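Local coordinates for protein endo-1,3-beta-glucanase (Streptomyces sioyaensis, PDB 3DGT) that hydrolyses internal beta-1,3-glucosidic bonds of beta-1,3-glucans, the chain described being its family 16 glycoside hydrolase catalytic domain, at residues A[71-74]-A[80-83]; A[31-36]-A[43-48]; A[61-64]-A[68-71]; A[154-159]-A[250-255]; A[162-165]-A[170-173]. All coordinates share one frame; numbering follows the deposited sequence.

Contact 1. Residues A[71-74]-A[80-83]; sequences TPRR and WTSG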
# COMPACT_ATOMS: atom_id res chain seq x y z
N THR A 71 12.30 -4.96 -4.98
CA THR A 71 12.53 -5.68 -6.23
C THR A 71 12.22 -7.17 -6.14
O THR A 71 12.89 -7.89 -5.41
CB THR A 71 14.01 -5.55 -6.67
OG1 THR A 71 14.43 -4.18 -6.57
CG2 THR A 71 14.15 -5.98 -8.10
N PRO A 72 11.19 -7.65 -6.87
CA PRO A 72 10.99 -9.10 -6.98
C PRO A 72 12.16 -9.78 -7.68
O PRO A 72 12.70 -9.25 -8.66
CB PRO A 72 9.72 -9.21 -7.85
CG PRO A 72 9.01 -7.88 -7.61
CD PRO A 72 10.14 -6.88 -7.57
N ARG A 73 12.55 -10.94 -7.15
CA ARG A 73 13.65 -11.72 -7.72
C ARG A 73 13.22 -13.16 -7.92
O ARG A 73 12.43 -13.69 -7.14
CB ARG A 73 14.86 -11.70 -6.78
CG ARG A 73 15.40 -10.33 -6.41
CD ARG A 73 16.06 -9.64 -7.59
NE ARG A 73 16.66 -8.39 -7.14
CZ ARG A 73 17.36 -7.57 -7.92
NH1 ARG A 73 17.54 -7.85 -9.20
NH2 ARG A 73 17.88 -6.47 -7.40
N ARG A 74 13.74 -13.79 -8.97
CA ARG A 74 13.47 -15.19 -9.24
C ARG A 74 14.81 -15.91 -9.34
O ARG A 74 15.60 -15.63 -10.25
CB ARG A 74 12.69 -15.33 -10.54
CG ARG A 74 12.01 -16.67 -10.76
CD ARG A 74 11.50 -16.76 -12.20
NE ARG A 74 10.62 -17.91 -12.44
CZ ARG A 74 11.05 -19.09 -12.86
NH1 ARG A 74 12.34 -19.31 -13.06
NH2 ARG A 74 10.17 -20.07 -13.06
N TRP A 80 10.48 -17.33 -6.19
CA TRP A 80 10.29 -15.88 -6.12
C TRP A 80 10.51 -15.35 -4.72
O TRP A 80 10.04 -15.94 -3.75
CB TRP A 80 8.89 -15.50 -6.59
CG TRP A 80 8.72 -15.50 -8.09
CD1 TRP A 80 8.20 -16.50 -8.85
CD2 TRP A 80 9.09 -14.45 -8.99
NE1 TRP A 80 8.22 -16.14 -10.18
CE2 TRP A 80 8.77 -14.89 -10.29
CE3 TRP A 80 9.69 -13.19 -8.82
CZ2 TRP A 80 9.00 -14.11 -11.42
CZ3 TRP A 80 9.91 -12.40 -9.95
CH2 TRP A 80 9.56 -12.87 -11.24
N THR A 81 11.23 -14.24 -4.63
CA THR A 81 11.33 -13.46 -3.40
C THR A 81 10.94 -12.02 -3.68
O THR A 81 11.01 -11.58 -4.82
CB THR A 81 12.75 -13.47 -2.78
OG1 THR A 81 13.72 -13.10 -3.76
CG2 THR A 81 13.07 -14.85 -2.20
N SER A 82 10.50 -11.30 -2.65
CA SER A 82 10.25 -9.88 -2.79
C SER A 82 10.36 -9.21 -1.43
O SER A 82 10.88 -9.81 -0.49
CB SER A 82 8.88 -9.63 -3.42
OG SER A 82 8.78 -8.29 -3.87
N GLY A 83 9.87 -7.98 -1.33
CA GLY A 83 9.92 -7.22 -0.09
C GLY A 83 8.56 -6.75 0.35
O GLY A 83 7.67 -6.49 -0.48
O HOH W 1 14.39 -15.34 -5.26
O HOH W 2 7.61 -18.15 -12.24
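Arg73 and Thr81 form an antiparallel hydrogen-bonded pair, with Arg73 N donating to Thr81 O at 2.9 Å and Thr81 N to Arg73 O at 2.8 Å, and the next pair, Arg74 with Trp80, is non-hydrogen-bonded. On the face carrying that second pair, the aliphatic part of Arg74 lies across the indole of Trp80. Arg74 CB sits 3.8 Å from the centroid of the six-membered ring, almost on the ring normal, in a CH-pi contact. With CG anti to the backbone N (chi1 -164°) and the chain extended as far as NE, the guanidinium is carried toward the indole nitrogen and stands nearly upright to the ring, at 83°. One water lies in the plane of both groups and accepts from Arg74 NE at 3.0 Å and from Trp80 NE1 at 2.9 Å. Strands 68-74 and 80-87 form a beta hairpin of the family 16 jelly-roll sandwich, and this is its turn end. Pro72 CB touches Trp80 CZ3 at 3.8 Å, while Met244, Pro256 and Pro262 pack on the indole. Replacing Trp80 with alanine is likely to open a gap beside Pro72 and Met244, free the Arg74 chain to swing and take one donor from the bridging water. On the other face, Thr81 OG1, hydrogen-bonded with Asn59 ND2, lies 3.5 Å from Arg73 CB, and Arg73 turns its guanidinium away against the Thr71 methyl, NE donating to Ser58 O.

Contact 2. Residues A[31-36]-A[43-48]; sequences QFDTGT and GNWGTG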
# COMPACT_ATOMS: atom_id res chain seq x y z
N GLN A 31 9.72 -2.08 9.78
CA GLN A 31 9.99 -3.48 10.10
C GLN A 31 9.72 -4.37 8.91
O GLN A 31 8.86 -4.09 8.08
CB GLN A 31 9.21 -3.94 11.33
CG GLN A 31 7.73 -3.66 11.32
CD GLN A 31 7.13 -3.84 12.70
OE1 GLN A 31 7.51 -3.16 13.66
NE2 GLN A 31 6.21 -4.78 12.81
N PHE A 32 10.47 -5.47 8.82
CA PHE A 32 10.34 -6.40 7.71
C PHE A 32 9.33 -7.50 7.97
O PHE A 32 9.33 -8.12 9.04
CB PHE A 32 11.69 -7.08 7.44
CG PHE A 32 12.76 -6.15 6.96
CD1 PHE A 32 12.86 -5.84 5.61
CD2 PHE A 32 13.68 -5.61 7.85
CE1 PHE A 32 13.86 -4.99 5.15
CE2 PHE A 32 14.69 -4.75 7.39
CZ PHE A 32 14.77 -4.45 6.04
N ASP A 33 8.48 -7.75 6.98
CA ASP A 33 7.66 -8.97 6.97
C ASP A 33 8.44 -9.99 6.15
O ASP A 33 9.01 -9.64 5.11
CB ASP A 33 6.30 -8.70 6.32
CG ASP A 33 5.42 -7.78 7.15
OD1 ASP A 33 5.66 -7.63 8.35
OD2 ASP A 33 4.46 -7.21 6.57
N THR A 34 8.53 -11.22 6.64
CA THR A 34 9.35 -12.21 5.94
C THR A 34 8.63 -13.54 5.79
O THR A 34 7.69 -13.83 6.52
CB THR A 34 10.73 -12.45 6.63
OG1 THR A 34 10.51 -12.96 7.95
CG2 THR A 34 11.55 -11.16 6.71
N GLY A 35 9.10 -14.33 4.83
CA GLY A 35 8.51 -15.64 4.56
C GLY A 35 7.22 -15.52 3.79
O GLY A 35 7.03 -14.58 3.00
N THR A 36 6.33 -16.47 4.03
CA THR A 36 5.08 -16.58 3.29
C THR A 36 3.86 -16.20 4.13
O THR A 36 2.73 -16.35 3.67
CB THR A 36 4.89 -18.01 2.75
OG1 THR A 36 4.88 -18.93 3.84
CG2 THR A 36 6.02 -18.40 1.77
N GLY A 43 -1.94 -18.29 5.52
CA GLY A 43 -0.97 -18.80 4.56
C GLY A 43 -0.85 -17.92 3.34
O GLY A 43 -1.82 -17.32 2.88
N ASN A 44 0.36 -17.84 2.81
CA ASN A 44 0.65 -17.07 1.59
C ASN A 44 0.06 -15.67 1.60
O ASN A 44 -0.52 -15.21 0.61
CB ASN A 44 0.28 -17.89 0.36
CG ASN A 44 1.08 -19.17 0.29
OD1 ASN A 44 2.28 -19.16 0.00
ND2 ASN A 44 0.45 -20.27 0.64
N TRP A 45 0.25 -15.00 2.73
CA TRP A 45 -0.15 -13.60 2.92
C TRP A 45 -1.63 -13.37 2.65
O TRP A 45 -2.07 -12.25 2.37
CB TRP A 45 0.74 -12.65 2.10
CG TRP A 45 2.18 -12.75 2.53
CD1 TRP A 45 3.19 -13.37 1.86
CD2 TRP A 45 2.73 -12.25 3.76
NE1 TRP A 45 4.36 -13.28 2.60
CE2 TRP A 45 4.10 -12.61 3.76
CE3 TRP A 45 2.20 -11.55 4.85
CZ2 TRP A 45 4.96 -12.25 4.81
CZ3 TRP A 45 3.05 -11.21 5.90
CH2 TRP A 45 4.42 -11.57 5.87
N GLY A 46 -2.41 -14.45 2.74
CA GLY A 46 -3.85 -14.40 2.55
C GLY A 46 -4.35 -14.26 1.13
O GLY A 46 -5.56 -14.17 0.92
N THR A 47 -3.45 -14.26 0.15
CA THR A 47 -3.82 -13.93 -1.24
C THR A 47 -3.49 -15.02 -2.26
O THR A 47 -3.82 -14.87 -3.44
CB THR A 47 -3.06 -12.71 -1.74
OG1 THR A 47 -1.67 -13.04 -1.79
CG2 THR A 47 -3.26 -11.51 -0.84
N GLY A 48 -2.78 -16.06 -1.82
CA GLY A 48 -2.27 -17.07 -2.75
C GLY A 48 -1.00 -16.66 -3.49
O GLY A 48 -0.52 -17.41 -4.34
O HOH W 3 2.32 -19.61 4.30
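Trp45 lays one face of its indole against the backbone of Thr36, whose carbonyl carbon C stands 3.3 Å above the ring plane, displaced toward the rim. Its CG lies anti to the carbonyl carbon (chi1 -62°), which helps bring the indole over Thr36. The same ring uses its N-H at the edge: Trp45 NE1 donates to Gly35 O at 3.0 Å, with an angle of 145° at the hydrogen. The acceptor is close to the indole plane, but the donor is tilted 29° out of the carbonyl plane. Farther round the ring, Trp45 CH2 meets Asp33 CB at 3.5 Å and CZ2 passes Thr34 O at 3.6 Å, and residues 33 to 36 thus follow the outline of one side chain. Asp33 directs its carboxylate elsewhere, into a salt bridge with Arg84. A weak bond from Trp45 N to Thr36 O (3.0 Å) supplements the indole bond. Beside it a water links Thr36 OG1, at 2.7 Å, to Asn44 N, which donates to it. The tryptophan is carried on a left-handed backbone turn, Asn44, Trp45 and Gly46 all having positive phi, closed by Gly46 N bonding Gly43 O. The contact draws together two parts of the surface loop between strands 30-32 and 52-53; Tyr38, also in that loop, adds an edge-to-face contact to Trp45. Because the indole N-H is met by a main-chain carbonyl while a peptide lies against a ring face, the main chain probably limits how far the ring can turn, and its polar edge is satisfied.

Contact 3. Residues A[61-64]-A[68-71]; sequences SLDG and LLIT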
# COMPACT_ATOMS: atom_id res chain seq x y z
N SER A 61 16.07 -2.21 -0.72
CA SER A 61 17.30 -1.43 -0.62
C SER A 61 17.05 0.01 -1.04
O SER A 61 15.97 0.33 -1.53
CB SER A 61 18.40 -2.06 -1.49
OG SER A 61 18.17 -1.78 -2.86
N LEU A 62 18.04 0.87 -0.84
CA LEU A 62 17.96 2.23 -1.37
C LEU A 62 18.69 2.33 -2.70
O LEU A 62 19.63 1.58 -2.96
CB LEU A 62 18.56 3.23 -0.37
CG LEU A 62 18.06 3.20 1.07
CD1 LEU A 62 18.73 4.31 1.85
CD2 LEU A 62 16.55 3.34 1.15
N ASP A 63 18.26 3.27 -3.54
CA ASP A 63 18.93 3.47 -4.83
C ASP A 63 20.06 4.50 -4.83
O ASP A 63 20.77 4.65 -5.83
CB ASP A 63 17.93 3.73 -5.97
CG ASP A 63 17.20 5.08 -5.87
OD1 ASP A 63 17.44 5.86 -4.94
OD2 ASP A 63 16.36 5.34 -6.76
N GLY A 64 20.22 5.20 -3.71
CA GLY A 64 21.24 6.24 -3.59
C GLY A 64 20.80 7.59 -4.12
O GLY A 64 21.56 8.57 -4.05
N LEU A 68 13.54 4.24 -2.10
CA LEU A 68 13.49 2.83 -1.75
C LEU A 68 13.24 2.02 -3.02
O LEU A 68 12.44 2.42 -3.87
CB LEU A 68 12.34 2.59 -0.78
CG LEU A 68 11.97 1.15 -0.44
CD1 LEU A 68 13.01 0.54 0.45
CD2 LEU A 68 10.62 1.13 0.24
N LEU A 69 13.91 0.87 -3.13
CA LEU A 69 13.63 -0.11 -4.18
C LEU A 69 13.09 -1.38 -3.55
O LEU A 69 13.73 -1.97 -2.68
CB LEU A 69 14.90 -0.47 -4.96
CG LEU A 69 15.70 0.66 -5.61
CD1 LEU A 69 16.98 0.09 -6.17
CD2 LEU A 69 14.89 1.35 -6.70
N ILE A 70 11.90 -1.81 -3.98
CA ILE A 70 11.43 -3.14 -3.63
C ILE A 70 11.43 -3.95 -4.91
O ILE A 70 10.66 -3.65 -5.83
CB ILE A 70 10.05 -3.15 -2.92
CG1 ILE A 70 10.12 -2.41 -1.58
CG2 ILE A 70 9.60 -4.60 -2.71
CD1 ILE A 70 8.77 -2.26 -0.87
N THR A 71 12.30 -4.96 -4.98
CA THR A 71 12.53 -5.68 -6.23
C THR A 71 12.22 -7.17 -6.14
O THR A 71 12.89 -7.89 -5.41
CB THR A 71 14.01 -5.55 -6.67
OG1 THR A 71 14.43 -4.18 -6.57
CG2 THR A 71 14.15 -5.98 -8.10
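Leu69 holds CG anti to its carbonyl carbon (chi1 -55°), which carries its branches over to Asp63, and Asp63 places CG between N and carbonyl carbon (chi1 69°), a torsion that directs the carboxylate, whose OD1 is used in the turn, while CB touches Leu69. Asp63 CB lies 3.8 Å from Leu69 CD1, equally close to CG and almost so to CD2, so the acid offers the leucine its methylene. Ser61 OG, two residues earlier in the same segment, approaches CD1 of Leu69 at 4.0 Å. Ser61 and Leu69 make an antiparallel hydrogen-bonded pair: Leu69 N reaches Ser61 O at 2.7 Å, and Ser61 N returns to Leu69 O at 3.1 Å. Strands 60-62 and 68-74 form a beta hairpin at the edge of the sandwich. In its turn Asp63 OD1 accepts from the backbone N of both Asn65, as in an Asx turn, and Asp67, and the turn so shaped contains Gly66, which binds magnesium together with Asp16 and Asp269. The Asp63 side chain itself stays about 7 Å from the metal. With an alanine at Leu69 the methylene of Asp63 and the side chain of Val267 would probably lose their apolar partner, and a gap would open between them. On the opposite face Leu62 and Leu68 form the non-hydrogen-bonded pair, both packing on Phe17, with Leu68 CD1 also 3.6 Å from Ser61 O.

Contact 4. Residues A[154-159]-A[250-255]; sequences KTWATM and GAFGGG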
# COMPACT_ATOMS: atom_id res chain seq x y z
N LYS A 154 -2.88 1.81 -14.53
CA LYS A 154 -3.93 2.27 -13.63
C LYS A 154 -3.61 1.97 -12.19
O LYS A 154 -2.82 1.04 -11.89
CB LYS A 154 -5.32 1.75 -14.01
CG LYS A 154 -5.38 0.31 -14.53
CD LYS A 154 -6.84 -0.06 -14.82
CE LYS A 154 -6.97 -1.40 -15.52
NZ LYS A 154 -8.40 -1.62 -15.95
N THR A 155 -4.17 2.79 -11.32
CA THR A 155 -4.07 2.61 -9.89
C THR A 155 -5.45 2.29 -9.33
O THR A 155 -6.46 2.84 -9.77
CB THR A 155 -3.45 3.84 -9.19
OG1 THR A 155 -3.51 3.64 -7.78
CG2 THR A 155 -4.16 5.14 -9.58
N TRP A 156 -5.48 1.35 -8.38
CA TRP A 156 -6.69 1.03 -7.62
C TRP A 156 -6.55 1.55 -6.20
O TRP A 156 -5.49 1.40 -5.58
CB TRP A 156 -6.88 -0.49 -7.55
CG TRP A 156 -7.40 -1.21 -8.78
CD1 TRP A 156 -8.66 -1.67 -8.97
CD2 TRP A 156 -6.64 -1.63 -9.93
NE1 TRP A 156 -8.76 -2.33 -10.18
CE2 TRP A 156 -7.53 -2.32 -10.79
CE3 TRP A 156 -5.29 -1.50 -10.32
CZ2 TRP A 156 -7.12 -2.87 -12.01
CZ3 TRP A 156 -4.89 -2.05 -11.54
CH2 TRP A 156 -5.80 -2.72 -12.37
N ALA A 157 -7.62 2.16 -5.69
CA ALA A 157 -7.68 2.59 -4.29
C ALA A 157 -8.97 2.07 -3.69
O ALA A 157 -10.02 2.13 -4.33
CB ALA A 157 -7.64 4.09 -4.18
N THR A 158 -8.89 1.55 -2.48
CA THR A 158 -9.98 0.76 -1.91
C THR A 158 -10.01 0.86 -0.39
O THR A 158 -8.96 0.84 0.26
CB THR A 158 -9.81 -0.74 -2.27
OG1 THR A 158 -9.53 -0.88 -3.67
CG2 THR A 158 -11.06 -1.51 -1.93
N MET A 159 -11.22 0.91 0.18
CA MET A 159 -11.39 0.64 1.60
C MET A 159 -12.03 -0.72 1.82
O MET A 159 -13.05 -1.04 1.21
CB MET A 159 -12.22 1.71 2.31
CG MET A 159 -12.45 1.40 3.78
SD MET A 159 -13.18 2.81 4.61
CE MET A 159 -13.26 2.20 6.30
N GLY A 250 -4.67 -12.74 -10.53
CA GLY A 250 -5.49 -13.84 -11.05
C GLY A 250 -6.76 -13.39 -11.74
O GLY A 250 -7.26 -14.09 -12.63
N ALA A 251 -7.27 -12.23 -11.35
CA ALA A 251 -8.49 -11.68 -11.93
C ALA A 251 -8.21 -10.91 -13.23
O ALA A 251 -9.14 -10.52 -13.94
CB ALA A 251 -9.22 -10.81 -10.93
N PHE A 252 -6.92 -10.71 -13.51
CA PHE A 252 -6.45 -9.97 -14.69
C PHE A 252 -5.43 -10.75 -15.53
O PHE A 252 -4.48 -10.18 -16.07
CB PHE A 252 -5.90 -8.59 -14.27
CG PHE A 252 -6.96 -7.65 -13.79
CD1 PHE A 252 -7.46 -7.76 -12.49
CD2 PHE A 252 -7.50 -6.69 -14.65
CE1 PHE A 252 -8.48 -6.91 -12.05
CE2 PHE A 252 -8.50 -5.84 -14.21
CZ PHE A 252 -9.00 -5.95 -12.91
N GLY A 253 -5.66 -12.06 -15.63
CA GLY A 253 -4.86 -12.91 -16.52
C GLY A 253 -3.89 -13.87 -15.87
O GLY A 253 -3.31 -14.73 -16.53
N GLY A 254 -3.70 -13.73 -14.56
CA GLY A 254 -2.84 -14.65 -13.82
C GLY A 254 -1.38 -14.28 -13.82
O GLY A 254 -0.98 -13.21 -14.28
N GLY A 255 -0.57 -15.20 -13.30
CA GLY A 255 0.86 -14.97 -13.14
C GLY A 255 1.33 -15.28 -11.72
O GLY A 255 0.52 -15.39 -10.81
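Trp156 and Phe252 meet in one T-shaped (edge-to-face) aromatic pair, the tryptophan giving the edge and the phenylalanine the face. The close part is small: Trp156 CZ2 comes to 3.7 Å from Phe252 CZ and 3.9 Å from its CE2. The ring planes stand at 74°, and the centroids of the Trp156 six-membered ring and the Phe252 ring are 5.4 Å apart. Both side chains leave the backbone toward the opposite segment, each with CG anti to its carbonyl carbon (chi1 -76° in Trp156, -69° in Phe252), and the benzo edge of Trp156 meets the outer end of Phe252, near CZ and CE2. Away from this point the association is loose. No hydrogen bond crosses it, and both residues remain partly exposed. The loop holding Phe252 continues into Gly253, Gly254 and Gly255, whose backbone angles suit glycine, and it is tied instead by Gln150 NE2, which bonds the carbonyls of Phe252 and Gly254. Phe248, on the short helix 247-250, makes a second edge-to-face contact with Trp156. The pair thus brings the loop following that helix to rest on strand 155-160, which is flanked in the sheet by strands 142-144 and 175-179.

Contact 5. Residues A[162-165]-A[170-173]; sequences GTSP and NETS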
# COMPACT_ATOMS: atom_id res chain seq x y z
N GLY A 162 -15.97 -4.16 7.57
CA GLY A 162 -17.18 -4.93 7.82
C GLY A 162 -16.90 -6.41 7.92
O GLY A 162 -16.06 -6.85 8.70
N THR A 163 -17.64 -7.18 7.13
CA THR A 163 -17.50 -8.64 7.08
C THR A 163 -17.17 -9.09 5.67
O THR A 163 -17.37 -8.35 4.71
CB THR A 163 -18.79 -9.33 7.54
OG1 THR A 163 -19.90 -8.78 6.82
CG2 THR A 163 -19.01 -9.13 9.04
N SER A 164 -16.66 -10.31 5.54
CA SER A 164 -16.35 -10.88 4.23
C SER A 164 -16.80 -12.33 4.23
O SER A 164 -16.65 -13.00 5.24
CB SER A 164 -14.85 -10.82 3.97
OG SER A 164 -14.55 -11.11 2.61
N PRO A 165 -17.39 -12.80 3.11
CA PRO A 165 -17.70 -12.04 1.91
C PRO A 165 -18.91 -11.14 2.11
O PRO A 165 -19.69 -11.34 3.04
CB PRO A 165 -18.02 -13.13 0.88
CG PRO A 165 -18.62 -14.22 1.70
CD PRO A 165 -17.81 -14.21 2.98
N ASN A 170 -18.82 -4.72 0.53
CA ASN A 170 -18.82 -5.54 -0.68
C ASN A 170 -17.54 -6.36 -0.80
O ASN A 170 -16.86 -6.33 -1.82
CB ASN A 170 -19.01 -4.64 -1.92
CG ASN A 170 -19.19 -5.42 -3.22
OD1 ASN A 170 -19.65 -6.56 -3.22
ND2 ASN A 170 -18.84 -4.80 -4.34
N GLU A 171 -17.20 -7.08 0.26
CA GLU A 171 -15.94 -7.83 0.28
C GLU A 171 -16.05 -9.08 -0.59
O GLU A 171 -17.11 -9.70 -0.64
CB GLU A 171 -15.55 -8.16 1.72
CG GLU A 171 -15.32 -6.91 2.59
CD GLU A 171 -14.16 -6.05 2.11
OE1 GLU A 171 -13.34 -6.56 1.32
OE2 GLU A 171 -14.07 -4.86 2.52
N THR A 172 -14.98 -9.47 -1.28
CA THR A 172 -13.62 -8.94 -1.11
C THR A 172 -13.23 -7.81 -2.04
O THR A 172 -12.07 -7.40 -2.06
CB THR A 172 -12.58 -10.06 -1.30
OG1 THR A 172 -12.74 -10.63 -2.61
CG2 THR A 172 -12.72 -11.14 -0.23
N SER A 173 -14.18 -7.30 -2.82
CA SER A 173 -13.91 -6.17 -3.69
C SER A 173 -13.59 -4.91 -2.89
O SER A 173 -12.70 -4.15 -3.27
CB SER A 173 -15.07 -5.92 -4.64
OG SER A 173 -15.28 -7.04 -5.47
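This is a surface contact between the two arms of one irregular loop, Thr163 to Pro165 packing on Glu171 and Thr172, in the connection from strand 155-160 to strand 175-179. No hydrogen bond links 162-165 to 170-173; their contact is van der Waals. Ser164 reaches over with OG anti to its backbone N (chi1 -168°) and sets that oxygen 3.2 Å from Glu171 CB and 3.4 Å from the Thr172 methyl CG2. The hydroxyl thus touches aliphatic carbons of two successive residues of the other arm. Glu171 CG in turn lies 3.3 Å from Thr163 O. The glutamate chain bends at chi2 (-63°), which curls its carboxylate back from the opposite arm and lets OE2 accept from the backbone N of Cys161. Pro165 CA faces Glu171 O at 3.5 Å. Two cis peptide bonds, before Pro165 and before Thr172, kink the arms at nearly the same level. Between them, Asn170 and Glu171 both face Gly166 in a G1 beta bulge, with Asn170 at the positive phi expected of its first residue. The disulfide between Cys161 and Cys169 ties the arms covalently as well, so this part of the loop is held at several points without regular strand pairing. Trp137 and Pro138, from another loop, lie against both Ser164 and Glu171. His160 at the end of strand 155-160 bonds through NE2 to Thr172 O, joining the second arm to the strand from which the first arm leaves, just before the chain enters the antiparallel partner, strand 175-179.

Along the chain the order is contact 2, contact 3, contact 1, and then contact 4, whose long intervening sequence contains contact 5. Contacts 3 and 1 are successive hairpins sharing strand 68-74 and Thr71; their centres lie about 12 Å apart, and Ile70 touches Ser82 and Gly83. Contact 2 also lies about 12 Å from contact 1, centre to centre, and its strand 30-32 pairs with strand 80-87. Contacts 4 and 5 have centres about 16 Å apart and touch where Thr158 meets Ser173. Contacts 3 and 5, about 34 Å apart centre to centre, lie on opposite sides of the chain's centre. The set thus runs from the magnesium-bearing hairpin across the sandwich to the surface loops of the catalytic domain.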